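Local structure of putative lipoprotein (Campylobacter jejuni subsp. jejuni, 2G5G) at residues A66-L71 / Y132-I137; I36-K41 / S258-I263; A81-A86 / S221-K226. The protein binds haem as a cofacial pair, in a manner linked to its dimerization, and probably serves in bacterial haem transport. All coordinates share one frame; numbering follows the deposited sequence.

Overall arrangement
The three contacts show how chemistry follows position around one mixed beta sheet. Interaction 1 lies toward the surface, its centre about 17 Å from that of the chain, and is polar: a helix carboxylate takes a loop N-H. Interaction 2 is buried and mostly apolar, a tyrosine ring of strand 260-264 lying against helix 32-39. Interaction 3, its centre about 3 Å from that of the chain, brings a carboxylate to an imidazole where two parallel strands end. Interactions 1 and 2 meet where Leu40 packs on Leu67 and Leu71; interactions 1 and 3 meet through Ile137, Leu82 and Leu85; and a salt bridge from Lys226 to Asp259 joins interactions 2 and 3.

Interaction 1. Residues A66-L71 / Y132-I137; sequences ALEGNL and YSKSKI
Glu68 reaches from helix 54-73 to Ser133, Lys134 and Ser135 of the loop 132-137. A hydrogen bond runs from Lys134 N to Glu68 OE2 (3.2 Å, N-H...O angle 154°), and the donor sits above the carboxylate plane, 45° out of it. With CG anti to the backbone N (chi1 169°) and a bend at chi2, the acid folds its carboxylate over the loop.

Van der Waals contacts surround that bond. Glu68 OE2 also rests 3.4 Å from Ser133 CB and 3.5 Å from Lys134 CB, while the lysine chain runs on outward, leaving Lys134 NZ 6.7 Å from Glu68 OE2, too far for a salt bridge between the two. The other oxygen, OE1, lies 3.5 Å from Ser135 OG, whose hydrogen-bond partner is the carbonyl of Phe78.

Inside the loop, Ser135 N donates to Ser133 OG at 3.2 Å, closing an ST turn; the same hydroxyl bonds Val130 O, in the last turn of helix 124-131. The turn encloses Lys134 and so probably helps to hold its N-H in place for Glu68.

Helix 54-73 is thereby tied to the connection between helix 124-131 and strand 137-141, an outermost strand of the sheet within this chain, with Phe64 and Phe78 packed alongside.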
loop_
_atom_site.group_PDB
_atom_site.type_symbol
_atom_site.label_atom_id
_atom_site.label_comp_id
_atom_site.label_asym_id
_atom_site.label_seq_id
_atom_site.Cartn_x
_atom_site.Cartn_y
_atom_site.Cartn_z
ATOM N N ALA A 66 27.146 6.178 -26.123
ATOM C CA ALA A 66 28.261 5.477 -26.778
ATOM C C ALA A 66 27.757 4.217 -27.494
ATOM O O ALA A 66 28.252 3.839 -28.581
ATOM C CB ALA A 66 29.375 5.133 -25.781
ATOM N N LEU A 67 26.780 3.556 -26.886
ATOM C CA LEU A 67 26.290 2.306 -27.463
ATOM C C LEU A 67 25.453 2.617 -28.710
ATOM O O LEU A 67 25.583 1.933 -29.707
ATOM C CB LEU A 67 25.435 1.552 -26.450
ATOM C CG LEU A 67 26.067 1.003 -25.162
ATOM C CD1 LEU A 67 24.931 0.616 -24.214
ATOM C CD2 LEU A 67 26.892 -0.200 -25.444
ATOM N N GLU A 68 24.597 3.630 -28.604
ATOM C CA GLU A 68 23.677 4.083 -29.677
ATOM C C GLU A 68 24.443 4.496 -30.917
ATOM O O GLU A 68 24.083 4.101 -32.031
ATOM C CB GLU A 68 22.765 5.232 -29.182
ATOM C CG GLU A 68 21.919 6.006 -30.261
ATOM C CD GLU A 68 20.967 5.102 -31.013
ATOM O OE1 GLU A 68 20.810 3.922 -30.588
ATOM O OE2 GLU A 68 20.378 5.566 -32.028
ATOM N N GLY A 69 25.497 5.283 -30.710
ATOM C CA GLY A 69 26.335 5.770 -31.805
ATOM C C GLY A 69 26.986 4.632 -32.567
ATOM O O GLY A 69 26.951 4.574 -33.815
ATOM N N ASN A 70 27.580 3.699 -31.844
ATOM C CA ASN A 70 28.195 2.561 -32.502
ATOM C C ASN A 70 27.175 1.695 -33.256
ATOM O O ASN A 70 27.419 1.295 -34.375
ATOM C CB ASN A 70 28.967 1.693 -31.504
ATOM C CG ASN A 70 29.543 0.462 -32.159
ATOM O OD1 ASN A 70 30.686 0.472 -32.630
ATOM N ND2 ASN A 70 28.743 -0.599 -32.235
ATOM N N LEU A 71 26.046 1.403 -32.625
ATOM C CA LEU A 71 25.093 0.468 -33.218
ATOM C C LEU A 71 24.343 1.080 -34.405
ATOM O O LEU A 71 24.164 0.439 -35.446
ATOM C CB LEU A 71 24.149 -0.036 -32.150
ATOM C CG LEU A 71 24.910 -0.928 -31.145
ATOM C CD1 LEU A 71 24.018 -1.159 -29.943
ATOM C CD2 LEU A 71 25.510 -2.253 -31.771
ATOM N N TYR A 132 14.480 10.327 -28.770
ATOM C CA TYR A 132 14.793 10.975 -30.067
ATOM C C TYR A 132 15.894 10.345 -30.898
ATOM O O TYR A 132 16.211 10.840 -31.997
ATOM C CB TYR A 132 15.042 12.484 -29.887
ATOM C CG TYR A 132 13.797 13.175 -29.385
ATOM C CD1 TYR A 132 13.709 13.618 -28.060
ATOM C CD2 TYR A 132 12.673 13.320 -30.209
ATOM C CE1 TYR A 132 12.546 14.223 -27.575
ATOM C CE2 TYR A 132 11.499 13.929 -29.731
ATOM C CZ TYR A 132 11.449 14.391 -28.418
ATOM O OH TYR A 132 10.308 14.992 -27.928
ATOM N N SER A 133 16.494 9.268 -30.386
ATOM C CA SER A 133 17.480 8.530 -31.159
ATOM C C SER A 133 16.696 7.542 -32.014
ATOM O O SER A 133 15.493 7.644 -32.139
ATOM C CB SER A 133 18.444 7.766 -30.225
ATOM O OG SER A 133 17.707 6.866 -29.391
ATOM N N LYS A 134 17.383 6.554 -32.557
ATOM C CA LYS A 134 16.741 5.481 -33.302
ATOM C C LYS A 134 16.159 4.368 -32.420
ATOM O O LYS A 134 15.573 3.401 -32.934
ATOM C CB LYS A 134 17.754 4.924 -34.289
ATOM C CG LYS A 134 18.067 5.915 -35.412
ATOM C CD LYS A 134 19.138 5.378 -36.300
ATOM C CE LYS A 134 19.067 6.088 -37.629
ATOM N NZ LYS A 134 19.670 5.294 -38.729
ATOM N N SER A 135 16.317 4.491 -31.099
ATOM C CA SER A 135 15.802 3.481 -30.175
ATOM C C SER A 135 14.302 3.539 -30.014
ATOM O O SER A 135 13.713 4.616 -30.032
ATOM C CB SER A 135 16.422 3.656 -28.780
ATOM O OG SER A 135 17.795 3.383 -28.831
ATOM N N LYS A 136 13.683 2.383 -29.823
ATOM C CA LYS A 136 12.322 2.356 -29.328
ATOM C C LYS A 136 12.300 2.166 -27.802
ATOM O O LYS A 136 13.075 1.367 -27.235
ATOM C CB LYS A 136 11.483 1.266 -30.009
ATOM C CG LYS A 136 10.006 1.321 -29.628
ATOM C CD LYS A 136 9.119 0.632 -30.633
ATOM C CE LYS A 136 9.006 -0.824 -30.298
ATOM N NZ LYS A 136 7.963 -1.478 -31.150
ATOM N N ILE A 137 11.413 2.894 -27.139
ATOM C CA ILE A 137 11.194 2.673 -25.695
ATOM C C ILE A 137 10.210 1.551 -25.444
ATOM O O ILE A 137 9.074 1.557 -25.968
ATOM C CB ILE A 137 10.783 3.990 -24.941
ATOM C CG1 ILE A 137 11.962 4.968 -24.964
ATOM C CG2 ILE A 137 10.354 3.681 -23.500
ATOM C CD1 ILE A 137 11.701 6.362 -24.424
#

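Interaction 2. Residues I36-K41 / S258-I263; sequences ILELLK and SDYVLI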
loop_
_atom_site.group_PDB
_atom_site.type_symbol
_atom_site.label_atom_id
_atom_site.label_comp_id
_atom_site.label_asym_id
_atom_site.label_seq_id
_atom_site.Cartn_x
_atom_site.Cartn_y
_atom_site.Cartn_z
ATOM N N ILE A 36 32.441 -0.313 -23.025
ATOM C CA ILE A 36 31.537 -0.227 -24.176
ATOM C C ILE A 36 31.746 -1.338 -25.204
ATOM O O ILE A 36 30.775 -1.960 -25.645
ATOM C CB ILE A 36 31.608 1.184 -24.854
ATOM C CG1 ILE A 36 31.149 2.291 -23.867
ATOM C CG2 ILE A 36 30.852 1.209 -26.191
ATOM C CD1 ILE A 36 29.708 2.206 -23.367
ATOM N N LEU A 37 32.999 -1.596 -25.587
ATOM C CA LEU A 37 33.289 -2.638 -26.571
ATOM C C LEU A 37 32.773 -3.989 -26.073
ATOM O O LEU A 37 32.234 -4.783 -26.843
ATOM C CB LEU A 37 34.792 -2.700 -26.892
ATOM C CG LEU A 37 35.449 -1.434 -27.466
ATOM C CD1 LEU A 37 36.954 -1.639 -27.702
ATOM C CD2 LEU A 37 34.748 -0.991 -28.742
ATOM N N GLU A 38 32.884 -4.230 -24.773
ATOM C CA GLU A 38 32.328 -5.473 -24.206
ATOM C C GLU A 38 30.809 -5.485 -24.176
ATOM O O GLU A 38 30.194 -6.493 -24.520
ATOM C CB GLU A 38 32.898 -5.743 -22.807
ATOM C CG GLU A 38 34.426 -5.805 -22.764
ATOM C CD GLU A 38 34.990 -6.828 -23.713
ATOM O OE1 GLU A 38 34.430 -7.931 -23.841
ATOM O OE2 GLU A 38 36.008 -6.533 -24.363
ATOM N N LEU A 39 30.198 -4.374 -23.776
ATOM C CA LEU A 39 28.726 -4.290 -23.699
ATOM C C LEU A 39 28.065 -4.496 -25.046
ATOM O O LEU A 39 26.983 -5.076 -25.138
ATOM C CB LEU A 39 28.270 -2.935 -23.141
ATOM C CG LEU A 39 28.681 -2.549 -21.708
ATOM C CD1 LEU A 39 27.959 -1.306 -21.327
ATOM C CD2 LEU A 39 28.350 -3.669 -20.718
ATOM N N LEU A 40 28.725 -4.018 -26.087
ATOM C CA LEU A 40 28.227 -4.164 -27.448
ATOM C C LEU A 40 28.058 -5.642 -27.859
ATOM O O LEU A 40 27.273 -5.959 -28.748
ATOM C CB LEU A 40 29.243 -3.492 -28.385
ATOM C CG LEU A 40 28.961 -2.131 -29.044
ATOM C CD1 LEU A 40 27.626 -1.431 -28.709
ATOM C CD2 LEU A 40 30.166 -1.189 -29.023
ATOM N N LYS A 41 28.798 -6.535 -27.211
ATOM C CA LYS A 41 28.725 -7.977 -27.480
ATOM C C LYS A 41 27.442 -8.630 -26.906
ATOM O O LYS A 41 27.034 -9.713 -27.328
ATOM C CB LYS A 41 29.936 -8.681 -26.900
ATOM C CG LYS A 41 31.267 -8.143 -27.401
ATOM C CD LYS A 41 32.420 -8.877 -26.727
ATOM C CE LYS A 41 33.726 -8.609 -27.506
ATOM N NZ LYS A 41 34.892 -9.046 -26.701
ATOM N N SER A 258 26.797 -7.692 -10.250
ATOM C CA SER A 258 26.869 -7.148 -11.609
ATOM C C SER A 258 28.153 -7.656 -12.295
ATOM O O SER A 258 28.936 -8.351 -11.667
ATOM C CB SER A 258 26.809 -5.618 -11.517
ATOM O OG SER A 258 28.018 -5.078 -11.001
ATOM N N ASP A 259 28.340 -7.338 -13.572
ATOM C CA ASP A 259 29.562 -7.677 -14.322
ATOM C C ASP A 259 30.533 -6.499 -14.411
ATOM O O ASP A 259 31.761 -6.680 -14.571
ATOM C CB ASP A 259 29.183 -8.158 -15.730
ATOM C CG ASP A 259 28.269 -9.375 -15.674
ATOM O OD1 ASP A 259 28.722 -10.417 -15.110
ATOM O OD2 ASP A 259 27.097 -9.285 -16.120
ATOM N N TYR A 260 29.983 -5.298 -14.322
ATOM C CA TYR A 260 30.779 -4.062 -14.284
ATOM C C TYR A 260 30.178 -3.183 -13.222
ATOM O O TYR A 260 28.955 -3.239 -12.969
ATOM C CB TYR A 260 30.779 -3.334 -15.656
ATOM C CG TYR A 260 31.421 -4.162 -16.739
ATOM C CD1 TYR A 260 30.632 -5.001 -17.557
ATOM C CD2 TYR A 260 32.801 -4.166 -16.925
ATOM C CE1 TYR A 260 31.219 -5.783 -18.542
ATOM C CE2 TYR A 260 33.403 -4.957 -17.914
ATOM C CZ TYR A 260 32.594 -5.769 -18.707
ATOM O OH TYR A 260 33.118 -6.608 -19.665
ATOM N N VAL A 261 31.011 -2.343 -12.583
ATOM C CA VAL A 261 30.451 -1.420 -11.631
ATOM C C VAL A 261 31.133 -0.076 -11.835
ATOM O O VAL A 261 32.342 0.001 -12.065
ATOM C CB VAL A 261 30.483 -1.988 -10.144
ATOM C CG1 VAL A 261 31.897 -2.317 -9.720
ATOM C CG2 VAL A 261 29.774 -1.046 -9.168
ATOM N N LEU A 262 30.321 0.976 -11.839
ATOM C CA LEU A 262 30.851 2.325 -11.903
ATOM C C LEU A 262 30.974 2.825 -10.499
ATOM O O LEU A 262 30.035 2.725 -9.722
ATOM C CB LEU A 262 29.943 3.251 -12.724
ATOM C CG LEU A 262 30.327 3.261 -14.195
ATOM C CD1 LEU A 262 29.783 1.957 -14.817
ATOM C CD2 LEU A 262 29.710 4.502 -14.918
ATOM N N ILE A 263 32.148 3.346 -10.177
ATOM C CA ILE A 263 32.470 3.739 -8.804
ATOM C C ILE A 263 32.784 5.226 -8.856
ATOM O O ILE A 263 33.607 5.653 -9.665
ATOM C CB ILE A 263 33.673 2.947 -8.231
ATOM C CG1 ILE A 263 33.317 1.454 -8.110
ATOM C CG2 ILE A 263 34.084 3.508 -6.847
ATOM C CD1 ILE A 263 34.504 0.553 -7.872
#
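Tyr260 reaches helix 32-39 with its hydroxyl end and one side of its ring, overlapping the side chains of Glu38 and Leu39. The phenol oxygen makes the nearest approach: Tyr260 OH stands 3.3 Å from Glu38 CB and 3.5 Å from Glu38 CG. The tyrosine therefore meets the aliphatic root of the glutamate and not its acid group. The glutamate chain lies roughly perpendicular to the tyrosine, with carboxylate and ring planes 36° apart.

Nearer the strand, Leu39 covers a different portion of the ring. Its CD2 methyl is 4.1 Å from Tyr260 CD1 and scarcely farther from CE1, approaching obliquely, and the leucine and tyrosine side chains run antiparallel past one another. One aromatic side chain thus serves two successive helix residues, its hydroxyl end against Glu38 and its CD1-CE1 side against Leu39, whose own packing continues onto Val244 and Val246 of the adjoining strand.

The acid group is engaged within its own segment: the Glu38 chain bends at chi2 (-56°), and OE1 receives Lys41 NZ in a salt bridge of 3.1 Å, on the syn side, 27° out of the carboxylate plane. On the strand, Ser258 OG donates to Tyr260 O at 2.9 Å from above the carbonyl plane, a local bond just where the strand begins.

Strand 260-264 runs between strands 19-23 and 243-248, antiparallel to the former and parallel to the latter. A helix packed on the face of a mixed sheet through aliphatic and aromatic side chains is the layering of an alpha/beta fold.

Interaction 3. Residues A81-A86 / S221-K226; sequences ALEMLA and SYHTSK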
loop_
_atom_site.group_PDB
_atom_site.type_symbol
_atom_site.label_atom_id
_atom_site.label_comp_id
_atom_site.label_asym_id
_atom_site.label_seq_id
_atom_site.Cartn_x
_atom_site.Cartn_y
_atom_site.Cartn_z
ATOM N N ALA A 81 14.435 -0.661 -22.628
ATOM C CA ALA A 81 13.306 -1.043 -21.790
ATOM C C ALA A 81 13.434 -0.279 -20.475
ATOM O O ALA A 81 14.535 -0.024 -19.990
ATOM C CB ALA A 81 13.323 -2.574 -21.535
ATOM N N LEU A 82 12.300 0.075 -19.897
ATOM C CA LEU A 82 12.268 0.921 -18.711
ATOM C C LEU A 82 11.427 0.294 -17.624
ATOM O O LEU A 82 10.233 0.011 -17.820
ATOM C CB LEU A 82 11.774 2.348 -19.056
ATOM C CG LEU A 82 12.640 3.258 -19.933
ATOM C CD1 LEU A 82 11.931 4.581 -20.250
ATOM C CD2 LEU A 82 14.002 3.519 -19.321
ATOM N N GLU A 83 12.039 0.066 -16.458
ATOM C CA GLU A 83 11.263 -0.320 -15.277
ATOM C C GLU A 83 10.138 0.714 -15.064
ATOM O O GLU A 83 9.087 0.382 -14.509
ATOM C CB GLU A 83 12.154 -0.344 -14.019
ATOM C CG GLU A 83 11.376 -0.612 -12.694
ATOM C CD GLU A 83 12.218 -0.405 -11.417
ATOM O OE1 GLU A 83 13.409 -0.058 -11.502
ATOM O OE2 GLU A 83 11.660 -0.586 -10.329
HETATM N N MSE A 84 10.348 1.958 -15.497
HETATM C CA MSE A 84 9.313 2.976 -15.161
HETATM C C MSE A 84 8.062 2.985 -16.012
HETATM O O MSE A 84 7.112 3.704 -15.702
HETATM C CB MSE A 84 9.832 4.397 -14.851
HETATM C CG MSE A 84 11.143 4.939 -15.397
HETATM SE SE MSE A 84 12.850 3.905 -15.446
HETATM C CE MSE A 84 13.011 3.179 -13.622
ATOM N N LEU A 85 8.025 2.144 -17.045
ATOM C CA LEU A 85 6.808 1.990 -17.838
ATOM C C LEU A 85 6.359 0.564 -17.826
ATOM O O LEU A 85 7.190 -0.364 -17.865
ATOM C CB LEU A 85 7.018 2.502 -19.263
ATOM C CG LEU A 85 7.236 4.006 -19.355
ATOM C CD1 LEU A 85 7.828 4.439 -20.677
ATOM C CD2 LEU A 85 5.905 4.736 -19.095
ATOM N N ALA A 86 5.045 0.365 -17.766
ATOM C CA ALA A 86 4.491 -0.977 -17.808
ATOM C C ALA A 86 4.479 -1.559 -19.222
ATOM O O ALA A 86 4.316 -0.815 -20.192
ATOM C CB ALA A 86 3.071 -1.008 -17.207
ATOM N N SER A 221 18.808 -0.924 -8.884
ATOM C CA SER A 221 19.840 -1.896 -8.573
ATOM C C SER A 221 19.342 -3.228 -8.021
ATOM O O SER A 221 19.933 -4.267 -8.337
ATOM C CB SER A 221 20.885 -1.268 -7.657
ATOM O OG SER A 221 21.626 -0.341 -8.435
ATOM N N TYR A 222 18.284 -3.243 -7.184
ATOM C CA TYR A 222 17.827 -4.544 -6.647
ATOM C C TYR A 222 17.271 -5.442 -7.743
ATOM O O TYR A 222 17.375 -6.684 -7.656
ATOM C CB TYR A 222 16.829 -4.419 -5.488
ATOM C CG TYR A 222 17.360 -3.612 -4.314
ATOM C CD1 TYR A 222 18.696 -3.695 -3.927
ATOM C CD2 TYR A 222 16.523 -2.764 -3.600
ATOM C CE1 TYR A 222 19.189 -2.952 -2.839
ATOM C CE2 TYR A 222 16.998 -2.017 -2.522
ATOM C CZ TYR A 222 18.328 -2.124 -2.144
ATOM O OH TYR A 222 18.796 -1.373 -1.090
ATOM N N HIS A 223 16.727 -4.802 -8.781
ATOM C CA HIS A 223 16.207 -5.493 -9.962
ATOM C C HIS A 223 17.291 -6.032 -10.905
ATOM O O HIS A 223 17.145 -7.088 -11.494
ATOM C CB HIS A 223 15.271 -4.526 -10.730
ATOM C CG HIS A 223 14.016 -4.223 -9.988
ATOM N ND1 HIS A 223 13.049 -5.172 -9.754
ATOM C CD2 HIS A 223 13.570 -3.077 -9.421
ATOM C CE1 HIS A 223 12.060 -4.628 -9.066
ATOM N NE2 HIS A 223 12.349 -3.357 -8.857
ATOM N N THR A 224 18.369 -5.302 -11.040
ATOM C CA THR A 224 19.409 -5.706 -11.980
ATOM C C THR A 224 20.393 -6.705 -11.364
ATOM O O THR A 224 21.172 -7.351 -12.086
ATOM C CB THR A 224 20.128 -4.517 -12.578
ATOM O OG1 THR A 224 20.857 -3.824 -11.562
ATOM C CG2 THR A 224 19.102 -3.565 -13.301
ATOM N N SER A 225 20.353 -6.821 -10.030
ATOM C CA SER A 225 21.264 -7.682 -9.301
ATOM C C SER A 225 21.245 -9.126 -9.823
ATOM O O SER A 225 20.202 -9.782 -9.866
ATOM C CB SER A 225 20.918 -7.695 -7.803
ATOM O OG SER A 225 21.616 -8.768 -7.175
ATOM N N LYS A 226 22.423 -9.634 -10.153
ATOM C CA LYS A 226 22.568 -11.015 -10.519
ATOM C C LYS A 226 22.260 -11.985 -9.365
ATOM O O LYS A 226 22.050 -13.147 -9.617
ATOM C CB LYS A 226 23.997 -11.262 -10.994
ATOM C CG LYS A 226 24.301 -10.601 -12.356
ATOM C CD LYS A 226 25.785 -10.622 -12.608
ATOM C CE LYS A 226 26.295 -12.017 -12.896
ATOM N NZ LYS A 226 27.765 -12.031 -13.097
#
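Strand 78-82 leads into a type I beta turn from Leu82 to Leu85, closed by Leu85 N to Leu82 O at 3.2 Å, while the facing segment is the short helix 221-224, entered straight from strand 214-220. The backbones stay well apart: the nearest CA atoms, those of Glu83 and His223, are 8.9 Å from each other, and side chains alone span the gap.

Glu83 is fully stretched, CG opposite the backbone N (chi1 174°), a shape that carries its carboxylate from the corner to the imidazole. Glu83 OE2 comes 3.2 Å from His223 NE2 and 3.3 Å from His223 CD2. The carboxylate and ring planes stand 70° apart, and the approach is oblique. The angle is too poor for a hydrogen bond between OE2 and NE2.

Both groups are oriented by other partners: Glu83 OE1 accepts from Gly220 N, immediately before the helix, and His223 ND1 bonds Asp201 of helix 187-210. Met204 of that helix touches both side chains.

The Glu83 side chain lies about 7 Å from a bound haem, which places this buried polar pair near the haem site, though not among the residues lining it. A carboxylate beside an imidazole here suggests that any interaction is electrostatic, since the geometry does not support a directed bond.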